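Local coordinates for protein phosphoacetylglucosamine mutase (Aspergillus lentulus, PDB 5OAW) that interconverts N-acetylglucosamine 6-phosphate and N-acetylglucosamine 1-phosphate, as a magnesium-dependent phosphomutase with a phosphoserine, at residues Val128-Asp133 and Phe156-Phe161; Arg204-Lys209 and Ile438-Gly443; Pro223-Leu228 and Ile240-Asp245; Val335-Ala340 and Lys364-Ala369. All coordinates share one frame; numbering follows the deposited sequence.

Contact 1 (Val128-Asp133 and Phe156-Phe161); sequences VVFARD and FIDMKF. Unlike the reference sequence in segment 156-161: Phe161 (reference Tyr).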
loop_
_atom_site.group_PDB
_atom_site.type_symbol
_atom_site.label_atom_id
_atom_site.label_comp_id
_atom_site.label_asym_id
_atom_site.label_seq_id
_atom_site.Cartn_x
_atom_site.Cartn_y
_atom_site.Cartn_z
ATOM N N VAL A 128 -15.819 -14.802 -7.365
ATOM C CA VAL A 128 -15.465 -13.479 -6.853
ATOM C C VAL A 128 -15.776 -13.344 -5.368
ATOM O O VAL A 128 -16.888 -13.621 -4.950
ATOM C CB VAL A 128 -16.015 -12.293 -7.721
ATOM C CG1 VAL A 128 -17.079 -12.721 -8.710
ATOM C CG2 VAL A 128 -16.467 -11.097 -6.883
ATOM N N VAL A 129 -14.747 -12.981 -4.595
ATOM C CA VAL A 129 -14.849 -12.643 -3.175
ATOM C C VAL A 129 -14.864 -11.127 -3.027
ATOM O O VAL A 129 -14.146 -10.412 -3.759
ATOM C CB VAL A 129 -13.625 -13.118 -2.340
ATOM C CG1 VAL A 129 -13.999 -14.207 -1.351
ATOM C CG2 VAL A 129 -12.438 -13.507 -3.221
ATOM N N PHE A 130 -15.638 -10.639 -2.056
ATOM C CA PHE A 130 -15.610 -9.219 -1.725
ATOM C C PHE A 130 -15.674 -8.905 -0.234
ATOM O O PHE A 130 -16.143 -9.710 0.572
ATOM C CB PHE A 130 -16.663 -8.428 -2.521
ATOM C CG PHE A 130 -18.047 -8.978 -2.413
ATOM C CD1 PHE A 130 -18.835 -8.718 -1.290
ATOM C CD2 PHE A 130 -18.577 -9.768 -3.439
ATOM C CE1 PHE A 130 -20.123 -9.229 -1.198
ATOM C CE2 PHE A 130 -19.868 -10.280 -3.343
ATOM C CZ PHE A 130 -20.643 -10.007 -2.220
ATOM N N ALA A 131 -15.167 -7.721 0.105
ATOM C CA ALA A 131 -15.282 -7.135 1.442
ATOM C C ALA A 131 -15.369 -5.611 1.338
ATOM O O ALA A 131 -15.188 -5.037 0.245
ATOM C CB ALA A 131 -14.098 -7.532 2.305
ATOM N N ARG A 132 -15.617 -4.971 2.482
ATOM C CA ARG A 132 -15.698 -3.515 2.570
ATOM C C ARG A 132 -15.099 -2.969 3.872
ATOM O O ARG A 132 -14.990 -3.689 4.880
ATOM C CB ARG A 132 -17.157 -3.045 2.418
ATOM C CG ARG A 132 -18.134 -3.592 3.448
ATOM C CD ARG A 132 -19.546 -3.290 2.974
ATOM N NE ARG A 132 -20.545 -3.366 4.040
ATOM C CZ ARG A 132 -21.273 -4.444 4.324
ATOM N NH1 ARG A 132 -21.139 -5.569 3.618
ATOM N NH2 ARG A 132 -22.152 -4.396 5.320
ATOM N N ASP A 133 -14.727 -1.685 3.845
ATOM C CA ASP A 133 -14.412 -0.970 5.073
ATOM C C ASP A 133 -15.700 -0.504 5.793
ATOM O O ASP A 133 -16.787 -1.047 5.555
ATOM C CB ASP A 133 -13.391 0.161 4.823
ATOM C CG ASP A 133 -13.957 1.328 4.021
ATOM O OD1 ASP A 133 -15.134 1.299 3.580
ATOM O OD2 ASP A 133 -13.193 2.292 3.832
ATOM N N PHE A 156 -20.068 -16.241 -5.626
ATOM C CA PHE A 156 -19.479 -15.163 -4.840
ATOM C C PHE A 156 -19.567 -15.420 -3.344
ATOM O O PHE A 156 -20.443 -16.154 -2.887
ATOM C CB PHE A 156 -20.021 -13.771 -5.244
ATOM C CG PHE A 156 -21.508 -13.599 -5.080
ATOM C CD1 PHE A 156 -22.037 -13.034 -3.913
ATOM C CD2 PHE A 156 -22.387 -13.956 -6.115
ATOM C CE1 PHE A 156 -23.409 -12.850 -3.776
ATOM C CE2 PHE A 156 -23.764 -13.779 -5.980
ATOM C CZ PHE A 156 -24.275 -13.225 -4.806
ATOM N N ILE A 157 -18.606 -14.858 -2.610
ATOM C CA ILE A 157 -18.588 -14.917 -1.160
ATOM C C ILE A 157 -18.470 -13.491 -0.613
ATOM O O ILE A 157 -17.576 -12.738 -1.007
ATOM C CB ILE A 157 -17.440 -15.805 -0.625
ATOM C CG1 ILE A 157 -17.572 -17.243 -1.149
ATOM C CG2 ILE A 157 -17.417 -15.797 0.909
ATOM C CD1 ILE A 157 -16.369 -18.150 -0.892
ATOM N N ASP A 158 -19.393 -13.134 0.279
ATOM C CA ASP A 158 -19.355 -11.870 1.004
ATOM C C ASP A 158 -18.503 -12.064 2.246
ATOM O O ASP A 158 -18.936 -12.703 3.204
ATOM C CB ASP A 158 -20.777 -11.443 1.413
ATOM C CG ASP A 158 -20.851 -9.998 1.977
ATOM O OD1 ASP A 158 -19.819 -9.398 2.340
ATOM O OD2 ASP A 158 -21.970 -9.453 2.055
ATOM N N MET A 159 -17.295 -11.511 2.233
ATOM C CA MET A 159 -16.407 -11.575 3.405
ATOM C C MET A 159 -16.726 -10.506 4.470
ATOM O O MET A 159 -16.036 -10.424 5.501
ATOM C CB MET A 159 -14.935 -11.482 2.983
ATOM C CG MET A 159 -14.415 -12.645 2.171
ATOM S SD MET A 159 -14.579 -14.182 3.076
ATOM C CE MET A 159 -13.159 -14.166 4.161
ATOM N N LYS A 160 -17.754 -9.693 4.206
ATOM C CA LYS A 160 -18.262 -8.689 5.138
ATOM C C LYS A 160 -17.259 -7.524 5.375
ATOM O O LYS A 160 -16.896 -6.838 4.423
ATOM C CB LYS A 160 -18.810 -9.357 6.418
ATOM C CG LYS A 160 -20.145 -10.079 6.196
ATOM C CD LYS A 160 -20.689 -10.684 7.482
ATOM C CE LYS A 160 -22.165 -11.067 7.374
ATOM N NZ LYS A 160 -22.874 -11.036 8.702
ATOM N N PHE A 161 -16.816 -7.321 6.617
ATOM C CA PHE A 161 -15.918 -6.230 6.969
ATOM C C PHE A 161 -14.485 -6.715 7.132
ATOM O O PHE A 161 -14.218 -7.597 7.958
ATOM C CB PHE A 161 -16.410 -5.537 8.241
ATOM C CG PHE A 161 -17.769 -4.905 8.093
ATOM C CD1 PHE A 161 -18.929 -5.600 8.474
ATOM C CD2 PHE A 161 -17.904 -3.628 7.547
ATOM C CE1 PHE A 161 -20.194 -5.031 8.319
ATOM C CE2 PHE A 161 -19.171 -3.054 7.384
ATOM C CZ PHE A 161 -20.314 -3.752 7.784
#

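Contact 2 (Arg204-Lys209 and Ile438-Gly443); sequences RGVKVK and ILAHKG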
loop_
_atom_site.group_PDB
_atom_site.type_symbol
_atom_site.label_atom_id
_atom_site.label_comp_id
_atom_site.label_asym_id
_atom_site.label_seq_id
_atom_site.Cartn_x
_atom_site.Cartn_y
_atom_site.Cartn_z
ATOM N N ARG A 204 10.990 -15.321 18.992
ATOM C CA ARG A 204 11.656 -16.280 19.892
ATOM C C ARG A 204 12.926 -15.698 20.550
ATOM O O ARG A 204 13.845 -15.248 19.853
ATOM C CB ARG A 204 11.929 -17.602 19.153
ATOM C CG ARG A 204 13.058 -18.466 19.707
ATOM C CD ARG A 204 12.893 -19.932 19.334
ATOM N NE ARG A 204 12.112 -20.652 20.342
ATOM C CZ ARG A 204 12.605 -21.154 21.474
ATOM N NH1 ARG A 204 13.895 -21.029 21.773
ATOM N NH2 ARG A 204 11.799 -21.785 22.316
ATOM N N GLY A 205 12.934 -15.674 21.886
ATOM C CA GLY A 205 14.102 -15.263 22.675
ATOM C C GLY A 205 14.358 -13.770 22.754
ATOM O O GLY A 205 15.448 -13.328 23.130
ATOM N N VAL A 206 13.338 -12.986 22.423
ATOM C CA VAL A 206 13.468 -11.534 22.310
ATOM C C VAL A 206 12.196 -10.881 22.865
ATOM O O VAL A 206 11.159 -11.539 22.934
ATOM C CB VAL A 206 13.878 -11.172 20.851
ATOM C CG1 VAL A 206 12.904 -10.243 20.146
ATOM C CG2 VAL A 206 15.319 -10.670 20.810
ATOM N N LYS A 207 12.289 -9.620 23.292
ATOM C CA LYS A 207 11.185 -8.954 23.997
ATOM C C LYS A 207 10.971 -7.494 23.573
ATOM O O LYS A 207 11.926 -6.707 23.546
ATOM C CB LYS A 207 11.440 -9.012 25.508
ATOM C CG LYS A 207 10.218 -9.299 26.361
ATOM C CD LYS A 207 10.242 -10.712 26.932
ATOM C CE LYS A 207 9.299 -10.816 28.129
ATOM N NZ LYS A 207 9.344 -12.136 28.822
ATOM N N VAL A 208 9.722 -7.139 23.246
ATOM C CA VAL A 208 9.320 -5.738 22.990
ATOM C C VAL A 208 9.439 -4.976 24.307
ATOM O O VAL A 208 9.166 -5.529 25.359
ATOM C CB VAL A 208 7.862 -5.630 22.464
ATOM C CG1 VAL A 208 7.432 -4.189 22.298
ATOM C CG2 VAL A 208 7.696 -6.341 21.131
ATOM N N LYS A 209 9.866 -3.720 24.244
ATOM C CA LYS A 209 9.936 -2.875 25.425
ATOM C C LYS A 209 9.125 -1.605 25.242
ATOM O O LYS A 209 9.304 -0.873 24.262
ATOM C CB LYS A 209 11.391 -2.564 25.784
ATOM C CG LYS A 209 12.101 -3.723 26.468
ATOM C CD LYS A 209 13.534 -3.361 26.825
ATOM C CE LYS A 209 14.224 -4.470 27.608
ATOM N NZ LYS A 209 15.618 -4.080 27.960
ATOM N N ILE A 438 11.585 -5.960 14.839
ATOM C CA ILE A 438 12.909 -5.442 14.503
ATOM C C ILE A 438 13.512 -4.671 15.686
ATOM O O ILE A 438 14.670 -4.923 16.067
ATOM C CB ILE A 438 12.909 -4.589 13.211
ATOM C CG1 ILE A 438 12.553 -5.443 11.994
ATOM C CG2 ILE A 438 14.284 -3.970 12.979
ATOM C CD1 ILE A 438 12.086 -4.637 10.809
ATOM N N LEU A 439 12.721 -3.757 16.260
ATOM C CA LEU A 439 13.162 -2.919 17.366
ATOM C C LEU A 439 13.357 -3.712 18.642
ATOM O O LEU A 439 13.993 -3.229 19.586
ATOM C CB LEU A 439 12.163 -1.811 17.625
ATOM C CG LEU A 439 11.862 -0.782 16.535
ATOM C CD1 LEU A 439 10.704 0.082 17.006
ATOM C CD2 LEU A 439 13.086 0.067 16.178
ATOM N N ALA A 440 12.788 -4.918 18.672
ATOM C CA ALA A 440 12.953 -5.850 19.773
ATOM C C ALA A 440 14.259 -6.594 19.600
ATOM O O ALA A 440 15.023 -6.742 20.554
ATOM C CB ALA A 440 11.789 -6.822 19.822
ATOM N N HIS A 441 14.504 -7.061 18.379
ATOM C CA HIS A 441 15.727 -7.749 18.039
ATOM C C HIS A 441 16.933 -6.820 18.150
ATOM O O HIS A 441 17.953 -7.207 18.713
ATOM C CB HIS A 441 15.632 -8.333 16.637
ATOM C CG HIS A 441 15.009 -9.694 16.585
ATOM N ND1 HIS A 441 13.645 -9.885 16.548
ATOM C CD2 HIS A 441 15.563 -10.929 16.560
ATOM C CE1 HIS A 441 13.384 -11.178 16.511
ATOM N NE2 HIS A 441 14.529 -11.834 16.514
ATOM N N LYS A 442 16.802 -5.596 17.640
ATOM C CA LYS A 442 17.902 -4.621 17.648
ATOM C C LYS A 442 18.134 -3.968 19.005
ATOM O O LYS A 442 19.179 -3.352 19.219
ATOM C CB LYS A 442 17.669 -3.524 16.605
ATOM C CG LYS A 442 17.998 -3.922 15.179
ATOM C CD LYS A 442 17.857 -2.714 14.269
ATOM C CE LYS A 442 17.973 -3.064 12.793
ATOM N NZ LYS A 442 19.281 -3.668 12.401
ATOM N N GLY A 443 17.156 -4.093 19.902
ATOM C CA GLY A 443 17.174 -3.424 21.202
ATOM C C GLY A 443 17.076 -1.910 21.104
ATOM O O GLY A 443 17.574 -1.206 21.981
HETATM O O HOH W 1 11.575 -2.442 21.610
#

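Contact 3 (Pro223-Leu228 and Ile240-Asp245); sequences PKLREL and IKIVND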
loop_
_atom_site.group_PDB
_atom_site.type_symbol
_atom_site.label_atom_id
_atom_site.label_comp_id
_atom_site.label_asym_id
_atom_site.label_seq_id
_atom_site.Cartn_x
_atom_site.Cartn_y
_atom_site.Cartn_z
ATOM N N PRO A 223 -10.996 -2.396 14.809
ATOM C CA PRO A 223 -11.537 -3.661 15.306
ATOM C C PRO A 223 -10.772 -4.903 14.814
ATOM O O PRO A 223 -10.735 -5.897 15.522
ATOM C CB PRO A 223 -13.003 -3.656 14.820
ATOM C CG PRO A 223 -13.098 -2.566 13.813
ATOM C CD PRO A 223 -12.028 -1.571 14.153
ATOM N N LYS A 224 -10.139 -4.830 13.648
ATOM C CA LYS A 224 -9.379 -5.973 13.127
ATOM C C LYS A 224 -8.060 -6.174 13.843
ATOM O O LYS A 224 -7.625 -7.323 14.020
ATOM C CB LYS A 224 -9.122 -5.842 11.623
ATOM C CG LYS A 224 -10.382 -5.779 10.771
ATOM C CD LYS A 224 -11.336 -6.939 11.006
ATOM C CE LYS A 224 -12.713 -6.557 10.497
ATOM N NZ LYS A 224 -13.704 -7.657 10.555
ATOM N N LEU A 225 -7.427 -5.065 14.241
ATOM C CA LEU A 225 -6.224 -5.106 15.066
ATOM C C LEU A 225 -6.587 -5.709 16.412
ATOM O O LEU A 225 -5.908 -6.628 16.862
ATOM C CB LEU A 225 -5.611 -3.710 15.268
ATOM C CG LEU A 225 -4.096 -3.527 15.425
ATOM C CD1 LEU A 225 -3.820 -2.237 16.170
ATOM C CD2 LEU A 225 -3.358 -4.662 16.119
ATOM N N ARG A 226 -7.659 -5.199 17.038
ATOM C CA ARG A 226 -8.114 -5.688 18.347
ATOM C C ARG A 226 -8.399 -7.189 18.320
ATOM O O ARG A 226 -8.084 -7.889 19.282
ATOM C CB ARG A 226 -9.341 -4.910 18.860
ATOM C CG ARG A 226 -9.731 -5.263 20.295
ATOM C CD ARG A 226 -10.787 -4.347 20.867
ATOM N NE ARG A 226 -10.211 -3.102 21.389
ATOM C CZ ARG A 226 -10.398 -1.904 20.855
ATOM N NH1 ARG A 226 -11.168 -1.751 19.778
ATOM N NH2 ARG A 226 -9.838 -0.851 21.415
ATOM N N GLU A 227 -8.978 -7.667 17.219
ATOM C CA GLU A 227 -9.250 -9.092 17.017
ATOM C C GLU A 227 -7.945 -9.910 16.827
ATOM O O GLU A 227 -7.803 -10.982 17.430
ATOM C CB GLU A 227 -10.252 -9.273 15.869
ATOM C CG GLU A 227 -10.761 -10.696 15.630
ATOM C CD GLU A 227 -11.692 -11.249 16.712
ATOM O OE1 GLU A 227 -12.115 -10.503 17.630
ATOM O OE2 GLU A 227 -12.010 -12.456 16.632
ATOM N N LEU A 228 -7.001 -9.405 16.017
ATOM C CA LEU A 228 -5.648 -9.989 15.940
ATOM C C LEU A 228 -4.985 -10.115 17.317
ATOM O O LEU A 228 -4.407 -11.153 17.613
ATOM C CB LEU A 228 -4.715 -9.215 14.991
ATOM C CG LEU A 228 -3.265 -9.740 15.057
ATOM C CD1 LEU A 228 -3.012 -10.893 14.094
ATOM C CD2 LEU A 228 -2.252 -8.628 14.875
ATOM N N ILE A 240 -0.250 -3.129 23.036
ATOM C CA ILE A 240 -0.805 -2.174 22.096
ATOM C C ILE A 240 -1.922 -1.415 22.800
ATOM O O ILE A 240 -2.743 -2.012 23.490
ATOM C CB ILE A 240 -1.283 -2.890 20.805
ATOM C CG1 ILE A 240 -0.063 -3.422 20.035
ATOM C CG2 ILE A 240 -2.075 -1.953 19.909
ATOM C CD1 ILE A 240 -0.317 -4.492 18.993
ATOM N N LYS A 241 -1.904 -0.095 22.665
ATOM C CA LYS A 241 -2.989 0.745 23.104
ATOM C C LYS A 241 -3.688 1.269 21.856
ATOM O O LYS A 241 -3.087 2.009 21.067
ATOM C CB LYS A 241 -2.443 1.889 23.949
ATOM C CG LYS A 241 -2.189 1.524 25.400
ATOM C CD LYS A 241 -0.909 2.173 25.916
ATOM C CE LYS A 241 -1.130 2.933 27.215
ATOM N NZ LYS A 241 -1.725 4.282 26.963
ATOM N N ILE A 242 -4.943 0.877 21.673
ATOM C CA ILE A 242 -5.728 1.313 20.508
ATOM C C ILE A 242 -6.403 2.641 20.823
ATOM O O ILE A 242 -7.032 2.783 21.872
ATOM C CB ILE A 242 -6.759 0.250 20.051
ATOM C CG1 ILE A 242 -6.023 -0.934 19.410
ATOM C CG2 ILE A 242 -7.755 0.837 19.046
ATOM C CD1 ILE A 242 -6.764 -2.246 19.454
ATOM N N VAL A 243 -6.225 3.613 19.926
ATOM C CA VAL A 243 -6.926 4.898 19.970
ATOM C C VAL A 243 -7.504 5.186 18.594
ATOM O O VAL A 243 -7.045 4.634 17.589
ATOM C CB VAL A 243 -6.042 6.088 20.473
ATOM C CG1 VAL A 243 -5.554 5.837 21.888
ATOM C CG2 VAL A 243 -4.856 6.370 19.556
ATOM N N ASN A 244 -8.508 6.057 18.567
ATOM C CA ASN A 244 -9.258 6.404 17.366
ATOM C C ASN A 244 -9.794 5.146 16.682
ATOM O O ASN A 244 -9.292 4.720 15.619
ATOM C CB ASN A 244 -8.431 7.301 16.433
ATOM C CG ASN A 244 -7.676 8.397 17.189
ATOM O OD1 ASN A 244 -8.235 9.106 18.037
ATOM N ND2 ASN A 244 -6.403 8.546 16.876
ATOM N N ASP A 245 -10.794 4.542 17.338
ATOM C CA ASP A 245 -11.536 3.394 16.793
ATOM C C ASP A 245 -13.046 3.622 16.775
ATOM O O ASP A 245 -13.841 2.691 16.917
ATOM C CB ASP A 245 -11.180 2.108 17.543
ATOM C CG ASP A 245 -11.636 2.112 19.003
ATOM O OD1 ASP A 245 -11.966 3.188 19.568
ATOM O OD2 ASP A 245 -11.639 1.012 19.595
#

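Contact 4 (Val335-Ala340 and Lys364-Ala369); sequences VQTAYA and KHLHHA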
loop_
_atom_site.group_PDB
_atom_site.type_symbol
_atom_site.label_atom_id
_atom_site.label_comp_id
_atom_site.label_asym_id
_atom_site.label_seq_id
_atom_site.Cartn_x
_atom_site.Cartn_y
_atom_site.Cartn_z
ATOM N N VAL A 335 13.818 -0.701 -2.915
ATOM C CA VAL A 335 13.157 -0.063 -4.025
ATOM C C VAL A 335 12.509 1.221 -3.480
ATOM O O VAL A 335 11.744 1.173 -2.496
ATOM C CB VAL A 335 12.141 -1.039 -4.649
ATOM C CG1 VAL A 335 11.187 -0.341 -5.581
ATOM C CG2 VAL A 335 12.850 -2.160 -5.394
ATOM N N GLN A 336 12.854 2.357 -4.108
ATOM C CA GLN A 336 12.444 3.701 -3.678
ATOM C C GLN A 336 11.823 4.495 -4.826
ATOM O O GLN A 336 11.927 4.116 -5.991
ATOM C CB GLN A 336 13.643 4.488 -3.124
ATOM C CG GLN A 336 14.344 3.865 -1.915
ATOM C CD GLN A 336 15.463 4.737 -1.351
ATOM O OE1 GLN A 336 15.367 5.239 -0.223
ATOM N NE2 GLN A 336 16.523 4.931 -2.131
ATOM N N THR A 337 11.141 5.580 -4.490
ATOM C CA THR A 337 10.794 6.582 -5.482
ATOM C C THR A 337 11.737 7.771 -5.279
ATOM O O THR A 337 12.547 7.787 -4.348
ATOM C CB THR A 337 9.329 7.058 -5.376
ATOM O OG1 THR A 337 9.149 7.797 -4.162
ATOM C CG2 THR A 337 8.359 5.884 -5.422
ATOM N N ALA A 338 11.605 8.769 -6.146
ATOM C CA ALA A 338 12.395 9.999 -6.081
ATOM C C ALA A 338 12.189 10.844 -4.804
ATOM O O ALA A 338 13.090 11.579 -4.390
ATOM C CB ALA A 338 12.096 10.823 -7.316
ATOM N N TYR A 339 11.008 10.729 -4.195
ATOM C CA TYR A 339 10.657 11.445 -2.953
ATOM C C TYR A 339 11.388 10.977 -1.703
ATOM O O TYR A 339 11.407 11.693 -0.692
ATOM C CB TYR A 339 9.161 11.372 -2.713
ATOM C CG TYR A 339 8.360 12.077 -3.762
ATOM C CD1 TYR A 339 7.794 11.364 -4.837
ATOM C CD2 TYR A 339 8.191 13.477 -3.720
ATOM C CE1 TYR A 339 7.052 12.020 -5.822
ATOM C CE2 TYR A 339 7.453 14.142 -4.699
ATOM C CZ TYR A 339 6.887 13.416 -5.744
ATOM O OH TYR A 339 6.152 14.067 -6.709
ATOM N N ALA A 340 11.975 9.779 -1.769
ATOM C CA ALA A 340 12.777 9.231 -0.687
ATOM C C ALA A 340 13.901 10.200 -0.370
ATOM O O ALA A 340 14.623 10.650 -1.276
ATOM C CB ALA A 340 13.345 7.882 -1.092
ATOM N N LYS A 364 2.325 -0.283 -8.166
ATOM C CA LYS A 364 2.602 -1.226 -9.253
ATOM C C LYS A 364 4.063 -1.246 -9.644
ATOM O O LYS A 364 4.674 -2.316 -9.683
ATOM C CB LYS A 364 1.775 -0.902 -10.486
ATOM C CG LYS A 364 0.813 -1.993 -10.856
ATOM C CD LYS A 364 -0.541 -1.807 -10.191
ATOM C CE LYS A 364 -1.392 -3.033 -10.450
ATOM N NZ LYS A 364 -1.368 -3.451 -11.883
ATOM N N HIS A 365 4.625 -0.060 -9.885
ATOM C CA HIS A 365 6.016 0.057 -10.286
ATOM C C HIS A 365 7.000 -0.363 -9.194
ATOM O O HIS A 365 8.047 -0.944 -9.501
ATOM C CB HIS A 365 6.316 1.467 -10.804
ATOM C CG HIS A 365 5.402 1.905 -11.906
ATOM N ND1 HIS A 365 5.352 1.274 -13.132
ATOM C CD2 HIS A 365 4.487 2.903 -11.959
ATOM C CE1 HIS A 365 4.449 1.866 -13.891
ATOM N NE2 HIS A 365 3.914 2.861 -13.205
ATOM N N LEU A 366 6.676 -0.084 -7.931
ATOM C CA LEU A 366 7.583 -0.456 -6.849
ATOM C C LEU A 366 7.533 -1.961 -6.629
ATOM O O LEU A 366 8.580 -2.588 -6.476
ATOM C CB LEU A 366 7.298 0.297 -5.545
ATOM C CG LEU A 366 7.494 1.808 -5.404
ATOM C CD1 LEU A 366 7.490 2.174 -3.946
ATOM C CD2 LEU A 366 8.824 2.235 -5.963
ATOM N N HIS A 367 6.315 -2.524 -6.623
ATOM C CA HIS A 367 6.099 -3.976 -6.524
ATOM C C HIS A 367 6.824 -4.712 -7.658
ATOM O O HIS A 367 7.545 -5.690 -7.412
ATOM C CB HIS A 367 4.609 -4.316 -6.547
ATOM C CG HIS A 367 4.283 -5.638 -5.933
ATOM N ND1 HIS A 367 4.734 -6.832 -6.448
ATOM C CD2 HIS A 367 3.537 -5.956 -4.849
ATOM C CE1 HIS A 367 4.295 -7.826 -5.697
ATOM N NE2 HIS A 367 3.571 -7.322 -4.718
ATOM N N HIS A 368 6.648 -4.221 -8.883
ATOM C CA HIS A 368 7.321 -4.778 -10.046
ATOM C C HIS A 368 8.838 -4.756 -9.917
ATOM O O HIS A 368 9.482 -5.757 -10.210
ATOM C CB HIS A 368 6.878 -4.073 -11.322
ATOM C CG HIS A 368 5.731 -4.744 -12.013
ATOM N ND1 HIS A 368 4.436 -4.273 -11.945
ATOM C CD2 HIS A 368 5.686 -5.858 -12.782
ATOM C CE1 HIS A 368 3.644 -5.063 -12.648
ATOM N NE2 HIS A 368 4.378 -6.032 -13.166
ATOM N N ALA A 369 9.402 -3.638 -9.453
ATOM C CA ALA A 369 10.852 -3.534 -9.296
ATOM C C ALA A 369 11.398 -4.415 -8.172
ATOM O O ALA A 369 12.497 -4.980 -8.292
ATOM C CB ALA A 369 11.273 -2.094 -9.100
#

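Contact 1 (Val128-Asp133 and Phe156-Phe161)
Four backbone hydrogen bonds join Val128-Asp133 to Phe156-Phe161 as parallel strands. Ile157 N gives to Val128 O, and Phe130 N to Ile157 O at 3.0 Å. Met159 N gives to Phe130 O, and Arg132 N to Lys160 O. The register slips by one residue between Phe130 and Arg132, a beta bulge. There Asp158 OD1 takes the N-H of Lys160 at 2.8 Å, forming an Asx turn.

The aromatic contacts lie on the face carrying Phe130, Asp158 and Phe161. The Phe130 ring folds back over the neighbouring strand (chi1 53°), with Ile157 O 3.9 Å above its centre. Phe130 and Phe156 have planes 26° apart but barely overlap; CE2 of Phe130 is 3.6 Å from CD1 of Phe156. Arg132 makes an off-centre cation-pi contact with Phe161, its CZ 4.2 Å from the ring centroid. The guanidinium is tilted 60° to that ring.

On the other face Val129 CG1 touches Ile157 CB and Met159 CG.

Helix 138-151 connects the two strands in a beta-alpha-beta unit of domain I. The Asp158 bond to Lys160 N probably helps steady the bulge, while Phe130 packs on Ile142 and Leu145 of that helix.

Contact 2 (Arg204-Lys209 and Ile438-Gly443)
The end of helix 428-441, in domain III, meets the loop between helix 188-202 and strand 211-215, in domain II. It is a small surface contact between parts of the chain far apart in sequence. No direct hydrogen bond crosses it.

Val206 and Ala440 carry the contact. Val206 CG1 sits 3.6 Å from Ala440 CB. Val206 CG1 also lies over one face of the His441 ring, 3.9 Å from the centroid and 23° off the normal, a CH-pi contact. It is displaced toward the rim, with ND1 of His441 the nearest ring atom. The CG2 branch of Val206 turns instead to the helix backbone, near Ala440 O.

The histidine ring reaches back to the loop because its CG stands anti to the carbonyl carbon (chi1 -87°). ND1 is hydrogen-bonded to Ala437 O, one turn earlier in the helix, which probably helps fix the ring's rotation against the valine methyl. Phe316 of helix 306-323 also meets this ring.

Ala440 CB points into the loop and touches more than one of its residues. Ala440 CB lies 3.7 Å from Lys207 O and 4.3 Å from Val208 CG2; Met203 also packs on it. Beside this apolar patch a water makes two weak bonds, accepting from Lys209 N at 3.4 Å and donating to Leu439 O at 3.3 Å.

Contact 3 (Pro223-Leu228 and Ile240-Asp245)
Arg226 and Asp245 form a salt bridge where helix 221-231 packs on strand 239-243. Both belong to a beta-alpha-beta unit of domain II that starts with strand 211-215. The short helix and strand segments run nearly antiparallel, at 158°.

Asp245 OD2 accepts from Arg226 NH1 at 2.8 Å, with an N-H...O angle of 150°. Asp245 OD2 also accepts weakly from Arg226 NH2 at 3.2 Å. The stronger bond lies close to the guanidinium plane and meets OD2 nearly along its C-O direction. Both N-H groups go to OD2, and the guanidinium and carboxylate planes are 55° apart, so this is not the flat two-oxygen pairing. The arginine's CG is anti to the backbone N, and the chain bends at chi3, bringing the charged end round to the aspartate. Ile242 CD1 lies over one face of the guanidinium, toward the rim, and Arg226 NH2 is 3.5 Å from Ile242 CB.

Elsewhere Lys224 NZ bonds to Glu188 and Phe161 O, Glu227 OE1 to Lys230, and Asn244 ND2 to Asp215 OD1. Within the helix Glu227 N bonds Pro223 O and Leu228 N bonds Lys224 O. The backbones of Lys241 and Val243 bond to strand 211-215 and Cys216.

The rest of the contact is apolar. Leu225 packs on Val214 and Met432. Leu225 CD1 lies 4.1 Å from both Ile240 CG2 and Ile242 CG1.

Contact 4 (Val335-Ala340 and Lys364-Ala369)
Leu366 CG stands anti to the carbonyl carbon (chi1 -66°), and chi2 of -165° extends CD1 and leaves CD2 as the branch that meets Val335. Val335 CG1 is anti to its own backbone N (chi1 166°) and points at the helix. The two branches meet at 3.5 Å, Val335 CG1 against Leu366 CD2. The side chains slide past each other in opposite directions. Val335 CG1 also lies 3.6 Å from Leu366 O.

Leu366 CD2 reaches two further residues. From this CD2 of Leu366, Gln336 O is 3.6 Å away and Thr337 CG2 is 3.7 Å away. The threonine crosses the leucine at about a right angle and offers its methyl. Both methyls of Val335 also pack on Ala369, with CG1 3.9 Å from Ala369 CB. No hydrogen bond joins the two segments.

This is a strand-helix contact of domain III. Strand 332-336 lies inside a four-stranded mixed sheet, and helix 363-370 packs on it beside Tyr378 of the adjoining strand. The substrate pocket is close: Thr361, Gly362 and Val363, just ahead of the helix segment, line it, and the side chain of Thr337 is about 6 Å from the bound GlcNAc-6-phosphate.

Polar bonds run within the segments or to other residues. The amide of Gln336 bonds to Ser344 and Thr345. Lys364 O accepts from His368 N at 2.9 Å and from His368 ND1 at 3.0 Å, from opposite faces of its carbonyl plane.

In the fold
Contacts 1 to 4 trace the first three domains of the phosphomutase. Contact 1 lies in the sheet of domain I and contact 3 on an outer strand of the domain II sheet. Their centres are 21 Å apart, and a probable hydrogen bond from Lys224 NZ to Phe161 O joins them. Contact 2 ties the loop before strand 211-215 to helix 428-441, so the chain stretch it spans includes contacts 3 and 4. Helix 428-441 also covers Leu225 and Ile240 of contact 3. Contact 4 stands apart in the domain III sheet, 29 to 30 Å from the other centres, beside the bound sugar phosphate. Contacts 1, 3 and 4 thus lie within domains I, II and III, and contact 2 joins II to III.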